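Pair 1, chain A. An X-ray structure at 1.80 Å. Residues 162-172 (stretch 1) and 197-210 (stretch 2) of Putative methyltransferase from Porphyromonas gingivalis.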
# COMPACT_ATOMS: atom_id res chain seq x y z
N PHE A 162 21.43 14.58 -15.99
CA PHE A 162 21.70 13.47 -15.08
C PHE A 162 21.45 12.14 -15.76
O PHE A 162 22.20 11.18 -15.55
CB PHE A 162 20.82 13.59 -13.82
CG PHE A 162 21.19 12.65 -12.71
CD1 PHE A 162 22.52 12.52 -12.29
CD2 PHE A 162 20.20 11.93 -12.04
CE1 PHE A 162 22.86 11.67 -11.23
CE2 PHE A 162 20.53 11.08 -10.98
CZ PHE A 162 21.85 10.94 -10.58
N HIS A 163 20.41 12.10 -16.60
CA HIS A 163 19.98 10.89 -17.32
C HIS A 163 19.85 9.69 -16.37
O HIS A 163 20.58 8.71 -16.52
CB HIS A 163 20.94 10.57 -18.48
CG HIS A 163 20.32 9.73 -19.55
ND1 HIS A 163 19.82 8.47 -19.32
CD2 HIS A 163 20.09 9.99 -20.86
CE1 HIS A 163 19.33 7.97 -20.44
NE2 HIS A 163 19.47 8.88 -21.39
N PRO A 164 18.93 9.77 -15.39
CA PRO A 164 18.84 8.70 -14.39
C PRO A 164 18.34 7.37 -14.97
O PRO A 164 17.68 7.36 -16.03
CB PRO A 164 17.81 9.25 -13.40
CG PRO A 164 16.90 10.07 -14.27
CD PRO A 164 17.87 10.78 -15.18
N ASP A 165 18.66 6.28 -14.29
CA ASP A 165 18.14 4.96 -14.67
C ASP A 165 16.65 4.94 -14.37
O ASP A 165 15.86 4.41 -15.14
CB ASP A 165 18.88 3.87 -13.92
CG ASP A 165 20.35 3.80 -14.30
OD1 ASP A 165 20.63 3.28 -15.40
OD2 ASP A 165 21.23 4.24 -13.52
N TYR A 166 16.27 5.57 -13.26
CA TYR A 166 14.86 5.63 -12.85
C TYR A 166 14.37 6.99 -12.39
O TYR A 166 15.09 7.73 -11.70
CB TYR A 166 14.56 4.61 -11.76
CG TYR A 166 15.17 3.27 -11.97
CD1 TYR A 166 14.48 2.26 -12.65
CD2 TYR A 166 16.45 2.98 -11.49
CE1 TYR A 166 15.05 1.00 -12.85
CE2 TYR A 166 17.02 1.72 -11.67
CZ TYR A 166 16.32 0.74 -12.35
OH TYR A 166 16.89 -0.50 -12.51
N ILE A 167 13.16 7.33 -12.80
CA ILE A 167 12.47 8.51 -12.32
C ILE A 167 11.23 8.04 -11.55
O ILE A 167 10.36 7.35 -12.12
CB ILE A 167 12.09 9.50 -13.46
CG1 ILE A 167 13.36 10.10 -14.07
CG2 ILE A 167 11.20 10.61 -12.94
CD1 ILE A 167 13.14 10.90 -15.33
N TYR A 168 11.17 8.41 -10.28
CA TYR A 168 10.07 8.01 -9.40
C TYR A 168 9.15 9.21 -9.12
O TYR A 168 9.62 10.34 -8.91
CB TYR A 168 10.65 7.44 -8.10
CG TYR A 168 9.60 7.09 -7.09
CD1 TYR A 168 8.79 5.96 -7.25
CD2 TYR A 168 9.39 7.90 -5.98
CE1 TYR A 168 7.80 5.64 -6.29
CE2 TYR A 168 8.41 7.61 -5.05
CZ TYR A 168 7.62 6.49 -5.21
OH TYR A 168 6.66 6.21 -4.27
N VAL A 169 7.84 8.97 -9.17
CA VAL A 169 6.86 10.00 -8.91
C VAL A 169 5.69 9.45 -8.09
O VAL A 169 5.19 8.36 -8.34
CB VAL A 169 6.40 10.68 -10.26
CG1 VAL A 169 5.77 9.67 -11.23
CG2 VAL A 169 5.52 11.93 -10.02
N ASP A 170 5.26 10.23 -7.10
CA ASP A 170 4.11 9.87 -6.26
C ASP A 170 3.17 11.08 -6.27
O ASP A 170 3.28 11.96 -5.41
CB ASP A 170 4.63 9.52 -4.84
CG ASP A 170 3.52 9.30 -3.82
OD1 ASP A 170 2.34 9.16 -4.20
OD2 ASP A 170 3.84 9.28 -2.60
N PRO A 171 2.25 11.13 -7.26
CA PRO A 171 1.43 12.33 -7.44
C PRO A 171 0.40 12.53 -6.33
O PRO A 171 0.06 11.58 -5.61
CB PRO A 171 0.74 12.11 -8.80
CG PRO A 171 0.94 10.69 -9.16
CD PRO A 171 2.14 10.20 -8.40
N ALA A 172 -0.06 13.77 -6.18
CA ALA A 172 -1.13 14.10 -5.26
C ALA A 172 -2.45 14.24 -6.03
O ALA A 172 -2.45 14.32 -7.27
CB ALA A 172 -0.79 15.38 -4.48
N GLU A 197 7.81 13.90 -21.79
CA GLU A 197 9.01 14.69 -21.70
C GLU A 197 10.21 13.92 -21.12
O GLU A 197 11.35 14.16 -21.54
CB GLU A 197 8.75 15.95 -20.88
CG GLU A 197 9.86 16.98 -21.04
CD GLU A 197 9.46 18.37 -20.60
OE1 GLU A 197 8.44 18.54 -19.90
OE2 GLU A 197 10.21 19.31 -20.94
N LEU A 198 9.96 13.02 -20.17
CA LEU A 198 11.05 12.39 -19.42
C LEU A 198 11.41 10.95 -19.78
O LEU A 198 12.54 10.53 -19.53
CB LEU A 198 10.84 12.56 -17.90
CG LEU A 198 11.04 14.01 -17.43
CD1 LEU A 198 10.65 14.21 -15.96
CD2 LEU A 198 12.49 14.47 -17.67
N LEU A 199 10.49 10.19 -20.37
CA LEU A 199 10.83 8.82 -20.81
C LEU A 199 12.10 8.73 -21.68
O LEU A 199 12.86 7.76 -21.52
CB LEU A 199 9.65 8.12 -21.49
CG LEU A 199 8.59 7.59 -20.53
CD1 LEU A 199 7.40 7.03 -21.29
CD2 LEU A 199 9.21 6.53 -19.62
N PRO A 200 12.34 9.73 -22.57
CA PRO A 200 13.58 9.72 -23.33
C PRO A 200 14.87 9.92 -22.53
O PRO A 200 15.96 9.79 -23.10
CB PRO A 200 13.40 10.90 -24.30
CG PRO A 200 11.93 11.06 -24.41
CD PRO A 200 11.43 10.79 -23.06
N PHE A 201 14.76 10.24 -21.24
CA PHE A 201 15.94 10.57 -20.43
C PHE A 201 16.11 9.71 -19.19
O PHE A 201 16.84 10.07 -18.27
CB PHE A 201 15.91 12.05 -20.02
CG PHE A 201 16.06 12.98 -21.17
CD1 PHE A 201 17.33 13.27 -21.68
CD2 PHE A 201 14.94 13.56 -21.77
CE1 PHE A 201 17.48 14.13 -22.76
CE2 PHE A 201 15.09 14.44 -22.86
CZ PHE A 201 16.37 14.71 -23.35
N CYS A 202 15.40 8.59 -19.17
CA CYS A 202 15.56 7.58 -18.14
C CYS A 202 15.33 6.20 -18.74
O CYS A 202 14.85 6.09 -19.88
CB CYS A 202 14.61 7.85 -16.96
SG CYS A 202 12.85 7.70 -17.37
N SER A 203 15.69 5.15 -18.00
CA SER A 203 15.36 3.79 -18.41
C SER A 203 13.88 3.51 -18.16
O SER A 203 13.17 3.09 -19.07
CB SER A 203 16.25 2.75 -17.72
OG SER A 203 17.59 2.83 -18.19
N SER A 204 13.43 3.77 -16.92
CA SER A 204 12.01 3.65 -16.58
C SER A 204 11.51 4.78 -15.70
O SER A 204 12.29 5.38 -14.95
CB SER A 204 11.75 2.34 -15.84
OG SER A 204 11.84 1.24 -16.72
N ILE A 205 10.22 5.07 -15.79
CA ILE A 205 9.52 5.85 -14.78
C ILE A 205 8.70 4.90 -13.92
O ILE A 205 7.99 4.03 -14.47
CB ILE A 205 8.55 6.88 -15.38
CG1 ILE A 205 9.33 7.99 -16.12
CG2 ILE A 205 7.68 7.50 -14.29
CD1 ILE A 205 8.43 8.86 -16.98
N LEU A 206 8.78 5.08 -12.60
CA LEU A 206 7.99 4.28 -11.63
C LEU A 206 7.06 5.26 -10.92
O LEU A 206 7.54 6.23 -10.31
CB LEU A 206 8.92 3.61 -10.61
CG LEU A 206 8.25 2.67 -9.58
CD1 LEU A 206 7.57 1.46 -10.27
CD2 LEU A 206 9.23 2.23 -8.49
N ALA A 207 5.75 5.06 -11.07
CA ALA A 207 4.75 5.93 -10.48
C ALA A 207 4.00 5.17 -9.41
O ALA A 207 3.55 4.04 -9.65
CB ALA A 207 3.79 6.44 -11.54
N LYS A 208 3.87 5.80 -8.25
CA LYS A 208 3.08 5.22 -7.16
C LYS A 208 1.74 5.89 -7.16
O LYS A 208 1.65 7.12 -7.05
CB LYS A 208 3.76 5.48 -5.81
CG LYS A 208 2.89 5.03 -4.63
CD LYS A 208 3.54 5.53 -3.33
CE LYS A 208 2.54 6.05 -2.36
NZ LYS A 208 3.27 6.61 -1.18
N LEU A 209 0.68 5.09 -7.27
CA LEU A 209 -0.67 5.62 -7.43
C LEU A 209 -1.56 5.20 -6.28
O LEU A 209 -1.32 4.18 -5.63
CB LEU A 209 -1.27 5.13 -8.74
CG LEU A 209 -0.51 5.44 -10.03
CD1 LEU A 209 -1.17 4.70 -11.20
CD2 LEU A 209 -0.47 6.94 -10.28
N SER A 210 -2.59 6.01 -6.01
CA SER A 210 -3.57 5.68 -4.97
C SER A 210 -4.28 4.35 -5.21
O SER A 210 -4.62 4.05 -6.35
CB SER A 210 -4.64 6.77 -4.91
OG SER A 210 -5.71 6.34 -4.09
O HOH W 1 19.01 1.29 -16.48
O HOH W 2 -0.12 8.82 -5.86

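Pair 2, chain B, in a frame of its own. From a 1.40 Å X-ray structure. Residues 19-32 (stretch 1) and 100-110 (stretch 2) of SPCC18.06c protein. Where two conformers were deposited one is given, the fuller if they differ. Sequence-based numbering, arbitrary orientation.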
# COMPACT_ATOMS: atom_id res chain seq x y z
N GLN B 19 -20.45 1.33 16.50
CA GLN B 19 -20.87 -0.05 16.42
C GLN B 19 -20.69 -0.61 15.02
O GLN B 19 -21.25 -1.67 14.79
CB GLN B 19 -22.35 -0.22 16.76
CG GLN B 19 -22.66 -0.13 18.22
CD GLN B 19 -23.98 -0.62 18.77
OE1 GLN B 19 -23.92 -1.11 19.92
NE2 GLN B 19 -25.13 -0.51 18.11
N ILE B 20 -19.99 0.12 14.16
CA ILE B 20 -19.76 -0.50 12.84
C ILE B 20 -18.28 -0.88 12.76
O ILE B 20 -17.46 -0.44 13.57
CB ILE B 20 -20.18 0.40 11.68
CG1 ILE B 20 -19.38 1.71 11.70
CG2 ILE B 20 -21.67 0.64 11.71
CD1 ILE B 20 -19.67 2.66 10.55
N SER B 21 -17.93 -1.72 11.78
CA SER B 21 -16.55 -2.18 11.72
C SER B 21 -15.53 -1.11 11.37
O SER B 21 -15.79 -0.41 10.36
CB SER B 21 -16.49 -3.31 10.67
OG SER B 21 -17.59 -4.19 10.93
N PRO B 22 -14.45 -0.92 12.09
CA PRO B 22 -13.45 0.08 11.65
C PRO B 22 -12.74 -0.34 10.38
O PRO B 22 -12.25 0.50 9.63
CB PRO B 22 -12.42 0.18 12.80
CG PRO B 22 -12.68 -0.97 13.66
CD PRO B 22 -14.05 -1.53 13.37
N ILE B 23 -12.70 -1.63 10.12
CA ILE B 23 -12.02 -2.15 8.94
C ILE B 23 -13.07 -2.79 8.03
O ILE B 23 -13.73 -3.73 8.51
CB ILE B 23 -10.91 -3.16 9.30
CG1 ILE B 23 -9.89 -2.51 10.23
CG2 ILE B 23 -10.30 -3.76 8.05
CD1 ILE B 23 -8.87 -3.47 10.82
N ARG B 24 -13.18 -2.29 6.82
CA ARG B 24 -14.19 -2.88 5.91
C ARG B 24 -13.52 -3.87 4.97
O ARG B 24 -12.67 -3.42 4.18
CB ARG B 24 -14.93 -1.78 5.14
CG ARG B 24 -15.79 -0.93 6.07
CD ARG B 24 -16.66 0.09 5.33
NE ARG B 24 -17.70 -0.51 4.51
CZ ARG B 24 -18.90 -0.89 4.92
NH1 ARG B 24 -19.22 -0.72 6.22
NH2 ARG B 24 -19.81 -1.44 4.10
N ASP B 25 -13.88 -5.15 5.07
CA ASP B 25 -13.27 -6.13 4.16
C ASP B 25 -14.00 -6.18 2.83
O ASP B 25 -15.25 -6.12 2.84
CB ASP B 25 -13.32 -7.55 4.73
CG ASP B 25 -12.08 -7.81 5.56
OD1 ASP B 25 -10.93 -7.81 5.10
OD2 ASP B 25 -12.28 -8.04 6.78
N VAL B 26 -13.23 -6.31 1.76
CA VAL B 26 -13.82 -6.32 0.44
C VAL B 26 -13.38 -7.62 -0.24
O VAL B 26 -12.21 -8.00 -0.19
CB VAL B 26 -13.36 -5.12 -0.38
CG1 VAL B 26 -14.20 -4.90 -1.64
CG2 VAL B 26 -13.39 -3.82 0.45
N TRP B 27 -14.39 -8.26 -0.87
CA TRP B 27 -14.28 -9.51 -1.60
C TRP B 27 -14.89 -9.34 -2.98
O TRP B 27 -15.37 -8.24 -3.27
CB TRP B 27 -15.03 -10.65 -0.88
CG TRP B 27 -14.47 -10.84 0.52
CD1 TRP B 27 -14.96 -10.31 1.69
CD2 TRP B 27 -13.32 -11.61 0.88
NE1 TRP B 27 -14.17 -10.72 2.74
CE2 TRP B 27 -13.17 -11.52 2.27
CE3 TRP B 27 -12.40 -12.39 0.16
CZ2 TRP B 27 -12.14 -12.16 2.95
CZ3 TRP B 27 -11.37 -13.03 0.85
CH2 TRP B 27 -11.25 -12.91 2.23
N SER B 28 -14.87 -10.37 -3.82
CA SER B 28 -15.42 -10.14 -5.16
C SER B 28 -16.89 -9.78 -5.07
O SER B 28 -17.41 -9.09 -5.95
CB SER B 28 -15.21 -11.41 -5.99
OG SER B 28 -15.96 -12.48 -5.47
N THR B 29 -17.58 -10.20 -4.02
CA THR B 29 -19.03 -10.05 -3.88
C THR B 29 -19.49 -8.64 -3.50
O THR B 29 -20.64 -8.28 -3.73
CB THR B 29 -19.59 -11.06 -2.85
OG1 THR B 29 -18.79 -10.98 -1.66
CG2 THR B 29 -19.46 -12.49 -3.32
N ASN B 30 -18.57 -7.83 -2.93
CA ASN B 30 -18.98 -6.48 -2.55
C ASN B 30 -17.98 -5.44 -3.08
O ASN B 30 -18.04 -4.28 -2.65
CB ASN B 30 -19.18 -6.38 -1.04
CG ASN B 30 -17.88 -6.61 -0.29
OD1 ASN B 30 -16.93 -7.19 -0.82
ND2 ASN B 30 -17.83 -6.13 0.95
N LEU B 31 -17.19 -5.84 -4.05
CA LEU B 31 -16.22 -4.89 -4.67
C LEU B 31 -16.86 -3.62 -5.16
O LEU B 31 -16.40 -2.50 -4.87
CB LEU B 31 -15.49 -5.59 -5.82
CG LEU B 31 -14.53 -4.67 -6.61
CD1 LEU B 31 -13.40 -4.15 -5.73
CD2 LEU B 31 -14.02 -5.44 -7.82
N GLN B 32 -17.93 -3.80 -5.92
CA GLN B 32 -18.49 -2.58 -6.54
C GLN B 32 -19.10 -1.64 -5.51
O GLN B 32 -18.95 -0.41 -5.54
CB GLN B 32 -19.53 -2.98 -7.61
CG GLN B 32 -20.08 -1.77 -8.31
CD GLN B 32 -19.25 -1.27 -9.48
OE1 GLN B 32 -18.38 -0.40 -9.30
NE2 GLN B 32 -19.53 -1.81 -10.66
N PRO B 100 -13.13 9.06 7.81
CA PRO B 100 -14.59 9.03 7.72
C PRO B 100 -15.16 8.12 8.79
O PRO B 100 -14.56 7.09 9.17
CB PRO B 100 -14.84 8.43 6.34
CG PRO B 100 -13.57 7.97 5.78
CD PRO B 100 -12.45 8.42 6.68
N VAL B 101 -16.33 8.47 9.31
CA VAL B 101 -16.90 7.57 10.35
C VAL B 101 -17.32 6.25 9.73
O VAL B 101 -17.39 5.22 10.42
CB VAL B 101 -18.09 8.27 11.01
CG1 VAL B 101 -18.73 7.39 12.09
CG2 VAL B 101 -17.66 9.61 11.60
N GLU B 102 -17.59 6.24 8.43
CA GLU B 102 -17.96 5.02 7.73
C GLU B 102 -16.90 3.92 7.82
O GLU B 102 -17.25 2.74 7.80
CB GLU B 102 -18.14 5.30 6.24
CG GLU B 102 -19.38 6.10 5.86
CD GLU B 102 -19.21 7.61 5.97
OE1 GLU B 102 -18.23 8.12 6.57
OE2 GLU B 102 -20.12 8.35 5.46
N ALA B 103 -15.61 4.28 7.87
CA ALA B 103 -14.56 3.28 7.88
C ALA B 103 -13.23 3.90 8.19
O ALA B 103 -12.86 4.92 7.58
CB ALA B 103 -14.45 2.61 6.50
N CYS B 104 -12.50 3.32 9.12
CA CYS B 104 -11.12 3.77 9.33
C CYS B 104 -10.26 3.32 8.15
O CYS B 104 -9.29 4.00 7.82
CB CYS B 104 -10.54 3.23 10.64
SG CYS B 104 -11.43 3.62 12.18
N THR B 105 -10.57 2.18 7.52
CA THR B 105 -9.74 1.65 6.44
C THR B 105 -10.52 0.57 5.69
O THR B 105 -11.43 -0.07 6.24
CB THR B 105 -8.41 1.12 7.01
OG1 THR B 105 -7.55 0.72 5.93
CG2 THR B 105 -8.62 -0.12 7.89
N TRP B 106 -10.18 0.33 4.41
CA TRP B 106 -10.71 -0.75 3.62
C TRP B 106 -9.59 -1.77 3.38
O TRP B 106 -8.44 -1.38 3.16
CB TRP B 106 -11.17 -0.27 2.23
CG TRP B 106 -12.53 0.38 2.26
CD1 TRP B 106 -13.71 -0.26 1.96
CD2 TRP B 106 -12.86 1.73 2.59
NE1 TRP B 106 -14.76 0.63 2.09
CE2 TRP B 106 -14.28 1.84 2.46
CE3 TRP B 106 -12.14 2.86 2.97
CZ2 TRP B 106 -14.97 3.03 2.71
CZ3 TRP B 106 -12.79 4.06 3.22
CH2 TRP B 106 -14.20 4.13 3.08
N GLN B 107 -9.99 -3.03 3.39
CA GLN B 107 -9.07 -4.09 3.10
C GLN B 107 -9.62 -4.91 1.93
O GLN B 107 -10.60 -5.62 2.07
CB GLN B 107 -8.94 -4.97 4.35
CG GLN B 107 -8.04 -6.18 4.21
CD GLN B 107 -7.61 -6.62 5.63
OE1 GLN B 107 -6.54 -6.17 6.06
NE2 GLN B 107 -8.41 -7.47 6.25
N PHE B 108 -8.95 -4.83 0.78
CA PHE B 108 -9.32 -5.53 -0.43
C PHE B 108 -8.61 -6.88 -0.44
O PHE B 108 -7.37 -6.89 -0.34
CB PHE B 108 -8.89 -4.72 -1.66
CG PHE B 108 -9.68 -3.42 -1.77
CD1 PHE B 108 -10.82 -3.38 -2.55
CD2 PHE B 108 -9.30 -2.29 -1.09
CE1 PHE B 108 -11.55 -2.20 -2.63
CE2 PHE B 108 -10.04 -1.11 -1.16
CZ PHE B 108 -11.19 -1.05 -1.91
N ASN B 109 -9.36 -7.97 -0.54
CA ASN B 109 -8.78 -9.31 -0.47
C ASN B 109 -8.78 -9.99 -1.84
O ASN B 109 -9.87 -10.11 -2.42
CB ASN B 109 -9.63 -10.12 0.54
CG ASN B 109 -9.54 -9.49 1.93
OD1 ASN B 109 -8.45 -9.45 2.53
ND2 ASN B 109 -10.68 -9.00 2.40
N PHE B 110 -7.61 -10.37 -2.35
CA PHE B 110 -7.49 -10.79 -3.74
C PHE B 110 -7.38 -12.30 -3.89
O PHE B 110 -6.96 -13.04 -2.99
CB PHE B 110 -6.25 -10.13 -4.37
CG PHE B 110 -6.53 -8.64 -4.53
CD1 PHE B 110 -7.19 -8.16 -5.65
CD2 PHE B 110 -6.18 -7.73 -3.55
CE1 PHE B 110 -7.46 -6.81 -5.82
CE2 PHE B 110 -6.40 -6.37 -3.70
CZ PHE B 110 -7.08 -5.92 -4.84
O HOH W 3 -17.82 0.17 8.65
O HOH W 4 -15.93 2.64 11.00

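Both pairs set two short strands side by side in parallel, and 14 central residues superpose with an RMSD of 0.7 Å. The strand axes approach to 4.7 Å in pair 1 and 4.6 Å in pair 2, with crossing angles of -17° and -22°. The first rule is therefore written in the backbone. In pair 1, Ile A167 N donates to Ser A204 O (3.0 Å) and Leu A206 N to Ile A167 O (2.8 Å); in pair 2, Arg B24 N donates to Thr B105 O (2.9 Å) and Gln B107 N to Arg B24 O (2.8 Å). Even the entry is alike: Asp A165 O and its match Pro B22 O each accept two successive amides, the first bond weak in both.

With the frame fixed, side chains vary by face. On one, Tyr A166 matches Ile B23 and Ser A204 matches Thr B105. Tyr A166 CD1 lies 4.2 Å from Ser A204 CB, whereas Ile B23 CG1 packs at 3.6 Å from Thr B105 CG2. Further along this face the chemistry changes. Tyr A168 CD1 rests 4.0 Å from Leu A206 CD2, an apolar contact. The matched residues are Asp B25 and Gln B107, joined by a hydrogen bond from Gln B107 NE2 to Asp B25 OD1 (2.8 Å). Asn B109 ND2 also donates to Asp B25 OD1 (3.0 Å), so one carboxylate oxygen gathers two amide side chains.

The other face carries Ile A167, matched by Arg B24, and Val A169, matched by Val B26. Ile A167 CD1 reaches Cys A202 CB at 3.8 Å; Arg B24 CD reaches Ala B103 CB, at the matched position, at 3.6 Å. The arginine thus uses its aliphatic stem where the isoleucine uses its tip, and its NH1 continues to water 3 (2.9 Å from the water O), which donates to Glu B102 O. Across the strands, Ile A167 CB meets Ile A205 CG1 at 4.1 Å, while Arg B24 CB makes an off-centre CH-pi contact with the five-membered ring of Trp B106, 4.1 Å from its centroid.

The valines share a position but not a rotamer: p in Val A169, t in Val B26. Val A169 CG1 touches Ala A207 CB at 3.8 Å; Val B26 CG2 lies over the face of the Phe B108 ring, 4.1 Å from its centroid.

At the exit, Lys A208 NZ forms a salt bridge with Asp A170 OD2 (3.1 Å). At the matched positions, Asn B109 CB instead packs over the six-membered ring of Trp B27, 3.6 Å from its centroid.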